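Side-chain contacts in Lmo2184 protein (Listeria monocytogenes serovar 1/2a, PDB 5JOQ), which is a substrate-binding protein of an ABC transporter, probably a lipoprotein that binds heme or another iron compound: residues 33-38 with 135-140; 43-48 with 53-58; 167-172 with 285-290; 189-194 with 277-282. All coordinates share one frame; numbering follows the deposited sequence.

How the contacts relate
From the N terminus, the chain enters strand 37-39 and passes straight into helix 42-50. Contact 2 closes the short loop between that helix and residues 53-58, and it is nested inside the far longer loop that contact 1 closes when residues 135-140 come back to 33-38. The two touch, their centres about 11 Å apart, and both belong to the N-terminal lobe. After helix 140-161 the chain builds the other lobe, where contact 4 (189-194 with 277-282) is nested inside the loop of contact 3 (167-172 with 285-290). Both use helix 276-288 and touch through Ile171 and Val192. Contacts 1 and 3 lie about 40 Å apart between centres, on opposite sides of the chain's centre.

Contact 1: residues 33-38 with 135-140; sequences KEPKIV and AKFDRI
The Phe137 ring presents one face to Ile37 and meets Pro35 at a slant, joining the start of the N-terminal lobe to the point where the chain turns into the long helix spanning the two lobes, the helical connection characteristic of solute-binding proteins of this family. Ile37 and Phe137 meet head-on. The delta methyl of Ile37 lies over the middle of the ring, CD1 being 3.6 Å from the centroid of the Phe137 ring and only 11° off its normal, a well-centred CH-pi contact. The extended outer torsion of Ile37 (chi2 170°) carries CD1 that far out, while CG1 follows behind it at 3.9 Å from CE1 of Phe137. On the opposite face, CG of Lys136 stands above the ring centre, so the aromatic plane is sandwiched between two aliphatic groups. Pro35 comes in obliquely: its CG reaches CD1 of Phe137 at 3.7 Å.

Phe137 is the first residue to leave helical geometry after helix 123-136, and its buried ring also packs on Leu53 and on Met93 of strand 93-97. Ile37 meanwhile touches Leu95 of that neighbouring strand, placing the contact beside strand 93-97 in the N-terminal lobe. The turn that follows is braced by Arg139, at the N-cap position of helix 140-161, which also donates through NH2 to the backbone oxygen of Asp52. Its NH1 donates to the backbone O of Asp138 at 3.1 Å, with that oxygen nearly in the guanidinium plane and the nitrogen well above the carbonyl plane.

Contact 2: residues 43-48 with 53-58; sequences AITEIM and LPLVGI
The first two torsions of Met48, chi1 -64° with CG anti to the carbonyl carbon and chi2 -74°, lay CG against Leu55 and bring SD to Leu53. Leu55, with CG likewise anti to its carbonyl carbon (chi1 -63°), spreads its two methyls over different residues of helix 42-50. CD2 meets CG of Met48 at 3.8 Å, the two side chains running nearly perpendicular, whereas CD1 reaches CG2 of Thr45 at 4.0 Å. Nearer the end of the helix, CD1 of Leu53 lies 3.9 Å from the sulfur SD of Met48. Ile58 adds its CG2 methyl beside Thr45 CG2, at 4.2 Å, although the end of its side chain leads away.

The backbone closes the turn as well: Leu53 N donates to Met48 O at 3.1 Å in a nearly straight bond. On other sides Met48 is packed by Tyr69, by Leu133 of helix 123-136 and by Leu95 of strand 93-97.

Strand 37-39, helix 42-50 and the weakly bonded strand 57-58 form a beta-alpha-beta unit, the returning chain running alongside 37-39 in the same direction, with backbone bonds from Val56 to Ile37 and from Gly57 to Ala39. With the Thr45 hydroxyl engaged by Thr41 O, just ahead of the helix, the side chains meet through apolar groups, so against helix 42-50 the returning chain is held by hydrophobic packing and a single backbone hydrogen bond.

Contact 3: residues 167-172 with 285-290; sequences PTVLIL and KMLYDN
Pro167, just before strand 168-173, packs against the last turn of helix 276-288 at two places. Its CG lies 3.8 Å from the backbone oxygen of Leu287, with CB of the same leucine a little farther off at 4.2 Å, so the pyrrolidine ring rests on the helix backbone as much as on a side chain. Its CD meets the Tyr288 ring at CE1, 3.9 Å away, and lies 4.1 Å from the Tyr288 OH. The tyrosine side chain stands almost square to the proline. Tyr288, with CG anti to its carbonyl carbon (chi1 -54°), brings CE1 to the proline, and CB of Leu287 lies over one face of that ring, offset toward the rim. The phenol oxygen is hydrogen-bonded to Ala195 O, which holds the outer end of the ring beside the chain that follows helix 187-194.

Two residues along, Val169 turns to the same side of the strand. Its CG2 methyl, placed anti to the carbonyl carbon, meets CD2 of Leu287 at 3.9 Å, these side chains too being roughly perpendicular. Leu287 thus serves both residues, through its backbone and CB toward Pro167 and through a branch methyl toward Val169.

The packing is purely van der Waals and sets the C-terminal helix on the central mixed sheet, the alpha/beta layering of the second lobe of a solute-binding protein. Strand 223-227 pairs in parallel with strand 168-173 and adds Ile223 against both Pro167 and Leu287, while Val192 of helix 187-194 covers Val169.

Contact 4: residues 189-194 with 277-282; sequences GDLVKL and PEALKE
The segments 189-194 and 277-282 cross at -58°, their axes 9.5 Å apart at closest approach, with Leu191 and Leu280 as the nearest pair of backbone positions. Leu191 is the main bridge between them: its CD1 meets CB of Ala279 at 4.0 Å, while its other branch is directed at Leu280. Through its two methyls Leu191 therefore touches two consecutive residues of helix 276-288. Phe268, in the loop before helix 276-288, packs on both Leu191 and Ala279.

Leu280 is modelled in two conformers, and its contacts are described for one of them. In that conformer its CG is anti to the backbone N (chi1 -166°), and the bend at chi2 turns CD1 into the groove between Leu191 and Leu194, about one helical turn apart. There the methyl would lie 3.5 Å from the backbone oxygen of Leu191 and 3.8 Å from CB of Leu194, contacting the helix backbone as well as its side chains. CD2 of Leu191 touches the same methyl at a looser 4.1 Å, the two leucines slanting past one another.

Further helices enclose the pair. Ile154 and Val157 of helix 140-161 lie against Leu280, and Ile123 of helix 123-136 touches both Leu191 and Leu194. Helix 187-194 also faces the sheet, where Val192 packs on Ile171 of strand 168-173. Obliquely crossed helices of this kind, layered between a sheet and the long interlobe helix, are consistent with the alpha/beta lobe of solute-binding proteins whose two lobes are joined by one long helix.

Contact 1: residues 33-38 with 135-140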
# COMPACT_ATOMS: atom_id res chain seq x y z
N LYS A 33 1.28 12.20 42.12
CA LYS A 33 1.87 12.06 40.79
C LYS A 33 0.87 11.52 39.76
O LYS A 33 0.20 10.51 39.98
CB LYS A 33 3.10 11.14 40.83
CG LYS A 33 4.31 11.73 41.53
CD LYS A 33 5.46 10.74 41.54
CE LYS A 33 6.58 11.20 42.47
NZ LYS A 33 7.69 10.22 42.55
N GLU A 34 0.79 12.21 38.62
CA GLU A 34 -0.06 11.74 37.55
C GLU A 34 0.43 10.38 37.06
O GLU A 34 1.63 10.08 37.08
CB GLU A 34 -0.06 12.74 36.39
CG GLU A 34 1.21 12.71 35.56
CD GLU A 34 1.44 14.00 34.79
OE1 GLU A 34 0.74 15.00 35.07
OE2 GLU A 34 2.33 14.01 33.90
N PRO A 35 -0.48 9.51 36.63
CA PRO A 35 -0.05 8.24 36.07
C PRO A 35 0.68 8.46 34.76
O PRO A 35 0.39 9.40 34.01
CB PRO A 35 -1.36 7.48 35.86
CG PRO A 35 -2.39 8.55 35.75
CD PRO A 35 -1.94 9.65 36.65
N LYS A 36 1.66 7.61 34.50
CA LYS A 36 2.43 7.64 33.26
C LYS A 36 1.81 6.63 32.30
O LYS A 36 1.90 5.42 32.52
CB LYS A 36 3.90 7.34 33.53
CG LYS A 36 4.52 8.28 34.56
CD LYS A 36 6.03 8.41 34.37
CE LYS A 36 6.74 7.09 34.56
NZ LYS A 36 6.72 6.60 35.98
N ILE A 37 1.20 7.13 31.22
CA ILE A 37 0.40 6.29 30.32
C ILE A 37 1.01 6.32 28.93
O ILE A 37 1.35 7.39 28.42
CB ILE A 37 -1.07 6.78 30.27
CG1 ILE A 37 -1.67 6.87 31.67
CG2 ILE A 37 -1.88 5.86 29.36
CD1 ILE A 37 -3.06 7.59 31.74
N VAL A 38 1.13 5.15 28.30
CA VAL A 38 1.50 5.06 26.88
C VAL A 38 0.28 4.63 26.08
O VAL A 38 -0.34 3.60 26.36
CB VAL A 38 2.67 4.07 26.67
CG1 VAL A 38 2.89 3.82 25.16
CG2 VAL A 38 3.92 4.64 27.29
N ALA A 135 -12.90 5.81 35.23
CA ALA A 135 -12.74 5.32 36.60
C ALA A 135 -11.27 5.06 36.93
O ALA A 135 -10.82 5.36 38.04
CB ALA A 135 -13.54 4.03 36.79
N LYS A 136 -10.53 4.47 36.00
CA LYS A 136 -9.15 4.09 36.30
C LYS A 136 -8.27 5.32 36.52
O LYS A 136 -7.40 5.31 37.39
CB LYS A 136 -8.60 3.21 35.19
CG LYS A 136 -7.28 2.55 35.53
CD LYS A 136 -6.95 1.43 34.53
CE LYS A 136 -5.61 0.75 34.85
NZ LYS A 136 -5.44 0.33 36.29
N PHE A 137 -8.51 6.40 35.77
CA PHE A 137 -7.60 7.53 35.78
C PHE A 137 -8.23 8.82 36.30
O PHE A 137 -7.74 9.91 35.99
CB PHE A 137 -7.03 7.72 34.37
CG PHE A 137 -6.19 6.56 33.90
CD1 PHE A 137 -5.01 6.23 34.56
CD2 PHE A 137 -6.57 5.82 32.78
CE1 PHE A 137 -4.20 5.16 34.12
CE2 PHE A 137 -5.79 4.76 32.33
CZ PHE A 137 -4.60 4.42 33.02
N ASP A 138 -9.30 8.72 37.10
CA ASP A 138 -9.93 9.89 37.73
C ASP A 138 -10.40 10.90 36.69
O ASP A 138 -10.12 12.10 36.79
CB ASP A 138 -8.97 10.56 38.73
CG ASP A 138 -9.69 11.55 39.65
OD1 ASP A 138 -10.94 11.67 39.59
OD2 ASP A 138 -9.00 12.20 40.46
N ARG A 139 -11.12 10.41 35.69
CA ARG A 139 -11.71 11.27 34.66
C ARG A 139 -13.16 10.87 34.43
O ARG A 139 -13.63 10.80 33.29
CB ARG A 139 -10.91 11.22 33.35
CG ARG A 139 -9.49 11.83 33.45
CD ARG A 139 -9.52 13.31 33.79
NE ARG A 139 -8.20 13.94 33.64
CZ ARG A 139 -7.27 14.01 34.60
NH1 ARG A 139 -7.51 13.46 35.79
NH2 ARG A 139 -6.09 14.61 34.36
N ILE A 140 -13.88 10.59 35.52
CA ILE A 140 -15.23 10.04 35.37
C ILE A 140 -16.13 11.07 34.69
O ILE A 140 -16.94 10.72 33.81
CB ILE A 140 -15.77 9.62 36.75
CG1 ILE A 140 -15.03 8.36 37.26
CG2 ILE A 140 -17.30 9.40 36.74
CD1 ILE A 140 -15.36 7.98 38.72

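Contact 2: residues 43-48 with 53-58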
# COMPACT_ATOMS: atom_id res chain seq x y z
N ALA A 43 -6.55 5.91 17.72
CA ALA A 43 -7.88 5.96 18.36
C ALA A 43 -7.78 6.15 19.87
O ALA A 43 -8.55 6.93 20.46
CB ALA A 43 -8.66 4.69 18.04
N ILE A 44 -6.88 5.43 20.54
CA ILE A 44 -6.77 5.58 21.99
C ILE A 44 -6.24 6.96 22.34
O ILE A 44 -6.70 7.58 23.31
CB ILE A 44 -5.89 4.46 22.60
CG1 ILE A 44 -6.61 3.10 22.50
CG2 ILE A 44 -5.51 4.77 24.08
CD1 ILE A 44 -5.63 1.92 22.62
N THR A 45 -5.28 7.46 21.55
CA THR A 45 -4.71 8.78 21.82
C THR A 45 -5.78 9.86 21.77
O THR A 45 -5.78 10.79 22.58
CB THR A 45 -3.60 9.10 20.79
OG1 THR A 45 -2.55 8.12 20.87
CG2 THR A 45 -2.98 10.44 21.12
N GLU A 46 -6.71 9.75 20.81
CA GLU A 46 -7.83 10.69 20.72
C GLU A 46 -8.74 10.60 21.94
O GLU A 46 -9.25 11.62 22.43
CB GLU A 46 -8.61 10.42 19.44
CG GLU A 46 -7.76 10.70 18.16
CD GLU A 46 -8.46 10.24 16.87
OE1 GLU A 46 -9.38 9.38 16.93
OE2 GLU A 46 -8.07 10.77 15.81
N ILE A 47 -8.98 9.39 22.44
CA ILE A 47 -9.78 9.25 23.66
C ILE A 47 -9.07 9.89 24.84
O ILE A 47 -9.69 10.59 25.65
CB ILE A 47 -10.11 7.76 23.91
CG1 ILE A 47 -11.21 7.32 22.92
CG2 ILE A 47 -10.57 7.55 25.37
CD1 ILE A 47 -11.35 5.79 22.80
N MET A 48 -7.75 9.68 24.96
CA MET A 48 -7.01 10.29 26.06
C MET A 48 -7.10 11.82 26.03
O MET A 48 -7.19 12.48 27.08
CB MET A 48 -5.54 9.84 25.98
CG MET A 48 -5.31 8.35 26.17
SD MET A 48 -5.53 7.93 27.91
CE MET A 48 -7.00 7.07 27.76
N LEU A 53 -6.14 13.69 29.72
CA LEU A 53 -5.07 12.94 30.37
C LEU A 53 -3.73 13.19 29.68
O LEU A 53 -3.65 13.14 28.45
CB LEU A 53 -5.39 11.44 30.33
CG LEU A 53 -6.47 11.05 31.36
CD1 LEU A 53 -7.02 9.67 31.06
CD2 LEU A 53 -5.88 11.12 32.80
N PRO A 54 -2.66 13.42 30.44
CA PRO A 54 -1.33 13.50 29.82
C PRO A 54 -0.84 12.11 29.44
O PRO A 54 -1.27 11.09 30.00
CB PRO A 54 -0.47 14.13 30.91
CG PRO A 54 -1.13 13.77 32.18
CD PRO A 54 -2.61 13.62 31.90
N LEU A 55 0.06 12.07 28.47
CA LEU A 55 0.68 10.84 28.00
C LEU A 55 2.20 10.95 28.07
O LEU A 55 2.75 12.03 27.84
CB LEU A 55 0.27 10.53 26.55
CG LEU A 55 -1.22 10.29 26.31
CD1 LEU A 55 -1.46 10.11 24.82
CD2 LEU A 55 -1.69 9.04 27.06
N VAL A 56 2.87 9.83 28.37
CA VAL A 56 4.31 9.74 28.17
C VAL A 56 4.69 9.05 26.86
O VAL A 56 5.82 9.20 26.39
CB VAL A 56 5.03 9.05 29.36
CG1 VAL A 56 4.77 9.83 30.66
CG2 VAL A 56 4.60 7.60 29.51
N GLY A 57 3.75 8.35 26.25
CA GLY A 57 4.03 7.73 24.98
C GLY A 57 2.86 7.77 24.02
O GLY A 57 1.72 7.62 24.41
N ILE A 58 3.18 7.94 22.74
CA ILE A 58 2.20 7.94 21.68
C ILE A 58 2.68 7.02 20.56
O ILE A 58 3.85 6.71 20.50
CB ILE A 58 1.92 9.33 21.10
CG1 ILE A 58 3.22 10.03 20.70
CG2 ILE A 58 1.11 10.17 22.08
CD1 ILE A 58 3.00 11.24 19.84

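Contact 3: residues 167-172 with 285-290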
# COMPACT_ATOMS: atom_id res chain seq x y z
N PRO A 167 -32.20 -2.85 4.02
CA PRO A 167 -31.54 -3.66 3.00
C PRO A 167 -30.70 -4.79 3.61
O PRO A 167 -30.26 -4.65 4.72
CB PRO A 167 -30.59 -2.68 2.35
CG PRO A 167 -30.18 -1.81 3.48
CD PRO A 167 -31.37 -1.69 4.37
N THR A 168 -30.48 -5.87 2.88
CA THR A 168 -29.61 -6.93 3.34
C THR A 168 -28.20 -6.49 2.88
O THR A 168 -28.06 -5.92 1.81
CB THR A 168 -29.98 -8.29 2.76
OG1 THR A 168 -30.01 -8.19 1.34
CG2 THR A 168 -31.34 -8.75 3.27
N VAL A 169 -27.18 -6.75 3.68
CA VAL A 169 -25.84 -6.33 3.37
C VAL A 169 -24.76 -7.39 3.51
O VAL A 169 -24.77 -8.16 4.44
CB VAL A 169 -25.42 -5.15 4.29
CG1 VAL A 169 -24.05 -4.60 3.91
CG2 VAL A 169 -26.49 -4.07 4.33
N LEU A 170 -23.82 -7.41 2.57
CA LEU A 170 -22.69 -8.30 2.64
C LEU A 170 -21.47 -7.39 2.85
O LEU A 170 -21.26 -6.47 2.10
CB LEU A 170 -22.53 -9.13 1.38
CG LEU A 170 -21.18 -9.78 1.17
CD1 LEU A 170 -20.82 -10.65 2.35
CD2 LEU A 170 -21.13 -10.57 -0.11
N ILE A 171 -20.70 -7.68 3.88
CA ILE A 171 -19.52 -6.89 4.22
C ILE A 171 -18.24 -7.70 3.94
O ILE A 171 -18.07 -8.77 4.49
CB ILE A 171 -19.51 -6.44 5.69
CG1 ILE A 171 -20.83 -5.81 6.11
CG2 ILE A 171 -18.39 -5.46 5.96
CD1 ILE A 171 -20.99 -5.74 7.60
N LEU A 172 -17.35 -7.16 3.12
CA LEU A 172 -16.12 -7.87 2.77
C LEU A 172 -14.93 -7.05 3.26
O LEU A 172 -14.95 -5.82 3.14
CB LEU A 172 -16.01 -8.07 1.24
CG LEU A 172 -17.14 -8.87 0.57
CD1 LEU A 172 -16.95 -8.89 -0.96
CD2 LEU A 172 -17.20 -10.28 1.14
N LYS A 285 -26.03 6.96 4.74
CA LYS A 285 -26.16 7.46 3.36
C LYS A 285 -26.04 6.33 2.35
O LYS A 285 -26.83 6.26 1.39
CB LYS A 285 -25.10 8.51 3.08
CG LYS A 285 -25.33 9.84 3.77
CD LYS A 285 -24.26 10.87 3.41
CE LYS A 285 -24.30 12.03 4.39
NZ LYS A 285 -23.00 12.75 4.44
N MET A 286 -25.08 5.43 2.56
CA MET A 286 -24.88 4.32 1.62
C MET A 286 -26.04 3.34 1.65
O MET A 286 -26.41 2.79 0.60
CB MET A 286 -23.59 3.59 1.98
CG MET A 286 -22.35 4.30 1.46
SD MET A 286 -20.84 3.43 1.93
CE MET A 286 -20.79 3.70 3.67
N LEU A 287 -26.59 3.04 2.83
CA LEU A 287 -27.62 2.01 2.93
C LEU A 287 -28.95 2.48 2.37
O LEU A 287 -29.73 1.65 1.90
CB LEU A 287 -27.80 1.58 4.39
CG LEU A 287 -26.60 0.87 5.02
CD1 LEU A 287 -27.02 0.26 6.40
CD2 LEU A 287 -26.05 -0.16 4.05
N TYR A 288 -29.25 3.77 2.43
CA TYR A 288 -30.57 4.27 2.03
C TYR A 288 -30.56 5.30 0.91
O TYR A 288 -31.59 5.45 0.24
CB TYR A 288 -31.32 4.86 3.24
CG TYR A 288 -31.38 3.87 4.37
CD1 TYR A 288 -32.32 2.85 4.38
CD2 TYR A 288 -30.46 3.94 5.42
CE1 TYR A 288 -32.36 1.90 5.39
CE2 TYR A 288 -30.47 2.99 6.43
CZ TYR A 288 -31.43 1.98 6.42
OH TYR A 288 -31.43 1.02 7.43
N ASP A 289 -29.48 6.05 0.73
CA ASP A 289 -29.46 7.10 -0.29
C ASP A 289 -29.30 6.54 -1.70
O ASP A 289 -29.86 7.10 -2.65
CB ASP A 289 -28.33 8.11 -0.03
CG ASP A 289 -28.64 9.09 1.10
OD1 ASP A 289 -29.58 8.81 1.89
OD2 ASP A 289 -27.95 10.13 1.19
N ASN A 290 -28.54 5.45 -1.85
CA ASN A 290 -28.36 4.84 -3.16
C ASN A 290 -27.63 5.79 -4.11
O ASN A 290 -27.99 5.90 -5.28
CB ASN A 290 -29.71 4.42 -3.75
CG ASN A 290 -30.51 3.53 -2.82
OD1 ASN A 290 -29.94 2.84 -1.96
ND2 ASN A 290 -31.83 3.53 -2.98

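Contact 4: residues 189-194 with 277-282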
# COMPACT_ATOMS: atom_id res chain seq x y z
N GLY A 189 -19.25 -4.49 11.08
CA GLY A 189 -20.56 -5.13 11.23
C GLY A 189 -21.47 -4.41 12.21
O GLY A 189 -22.70 -4.34 12.01
N ASP A 190 -20.89 -3.90 13.30
CA ASP A 190 -21.68 -3.12 14.26
C ASP A 190 -22.24 -1.85 13.61
O ASP A 190 -23.39 -1.46 13.87
CB ASP A 190 -20.82 -2.78 15.48
CG ASP A 190 -21.64 -2.32 16.66
OD1 ASP A 190 -22.66 -2.99 16.95
OD2 ASP A 190 -21.30 -1.31 17.29
N LEU A 191 -21.45 -1.17 12.77
CA LEU A 191 -21.96 0.04 12.11
C LEU A 191 -23.13 -0.29 11.20
O LEU A 191 -24.14 0.42 11.19
CB LEU A 191 -20.85 0.72 11.29
CG LEU A 191 -19.67 1.27 12.08
CD1 LEU A 191 -18.64 1.77 11.05
CD2 LEU A 191 -20.15 2.49 12.89
N VAL A 192 -23.01 -1.37 10.41
CA VAL A 192 -24.11 -1.78 9.55
C VAL A 192 -25.36 -2.06 10.38
O VAL A 192 -26.46 -1.61 10.04
CB VAL A 192 -23.70 -3.01 8.71
CG1 VAL A 192 -24.94 -3.61 8.03
CG2 VAL A 192 -22.65 -2.61 7.63
N LYS A 193 -25.19 -2.80 11.48
CA LYS A 193 -26.33 -3.13 12.34
C LYS A 193 -27.00 -1.87 12.88
O LYS A 193 -28.23 -1.75 12.87
CB LYS A 193 -25.85 -4.01 13.51
CG LYS A 193 -27.00 -4.43 14.47
CD LYS A 193 -26.49 -5.31 15.66
CE LYS A 193 -26.04 -4.45 16.85
NZ LYS A 193 -25.66 -5.23 18.09
N LEU A 194 -26.20 -0.95 13.40
CA LEU A 194 -26.76 0.25 14.03
C LEU A 194 -27.48 1.12 13.01
O LEU A 194 -28.47 1.77 13.34
CB LEU A 194 -25.64 1.04 14.70
CG LEU A 194 -25.02 0.38 15.97
CD1 LEU A 194 -23.78 1.17 16.40
CD2 LEU A 194 -25.99 0.27 17.13
N PRO A 277 -19.26 8.37 15.07
CA PRO A 277 -20.47 9.08 14.65
C PRO A 277 -20.40 9.47 13.17
O PRO A 277 -21.37 9.28 12.47
CB PRO A 277 -20.51 10.31 15.56
CG PRO A 277 -19.87 9.83 16.80
CD PRO A 277 -18.68 9.12 16.27
N GLU A 278 -19.27 9.95 12.70
CA GLU A 278 -19.17 10.30 11.29
C GLU A 278 -19.35 9.05 10.42
O GLU A 278 -20.06 9.08 9.44
CB GLU A 278 -17.83 10.97 11.01
CG GLU A 278 -17.69 11.46 9.59
CD GLU A 278 -16.36 12.15 9.31
OE1 GLU A 278 -15.54 12.30 10.24
OE2 GLU A 278 -16.14 12.54 8.16
N ALA A 279 -18.71 7.96 10.81
CA ALA A 279 -18.80 6.70 10.08
C ALA A 279 -20.24 6.21 10.01
O ALA A 279 -20.71 5.77 8.95
CB ALA A 279 -17.92 5.65 10.73
N LEU A 280 -20.96 6.28 11.13
CA LEU A 280 -22.35 5.83 11.14
C LEU A 280 -23.22 6.68 10.22
O LEU A 280 -24.14 6.16 9.57
CB LEU A 280 -22.89 5.86 12.58
CG LEU A 280 -24.19 5.13 12.82
CD1 LEU A 280 -24.08 3.66 12.42
CD2 LEU A 280 -24.61 5.27 14.31
N LYS A 281 -22.96 7.98 10.14
CA LYS A 281 -23.74 8.84 9.26
C LYS A 281 -23.46 8.54 7.79
O LYS A 281 -24.36 8.63 6.94
CB LYS A 281 -23.43 10.30 9.55
CG LYS A 281 -23.92 10.81 10.89
CD LYS A 281 -23.46 12.26 11.19
CE LYS A 281 -23.53 12.57 12.70
NZ LYS A 281 -22.48 13.53 13.19
N GLU A 282 -22.19 8.28 7.47
CA GLU A 282 -21.85 7.88 6.11
C GLU A 282 -22.47 6.52 5.78
O GLU A 282 -22.96 6.30 4.66
CB GLU A 282 -20.32 7.88 5.95
CG GLU A 282 -19.82 7.92 4.55
CD GLU A 282 -20.39 9.09 3.78
OE1 GLU A 282 -20.49 10.24 4.32
OE2 GLU A 282 -20.81 8.83 2.64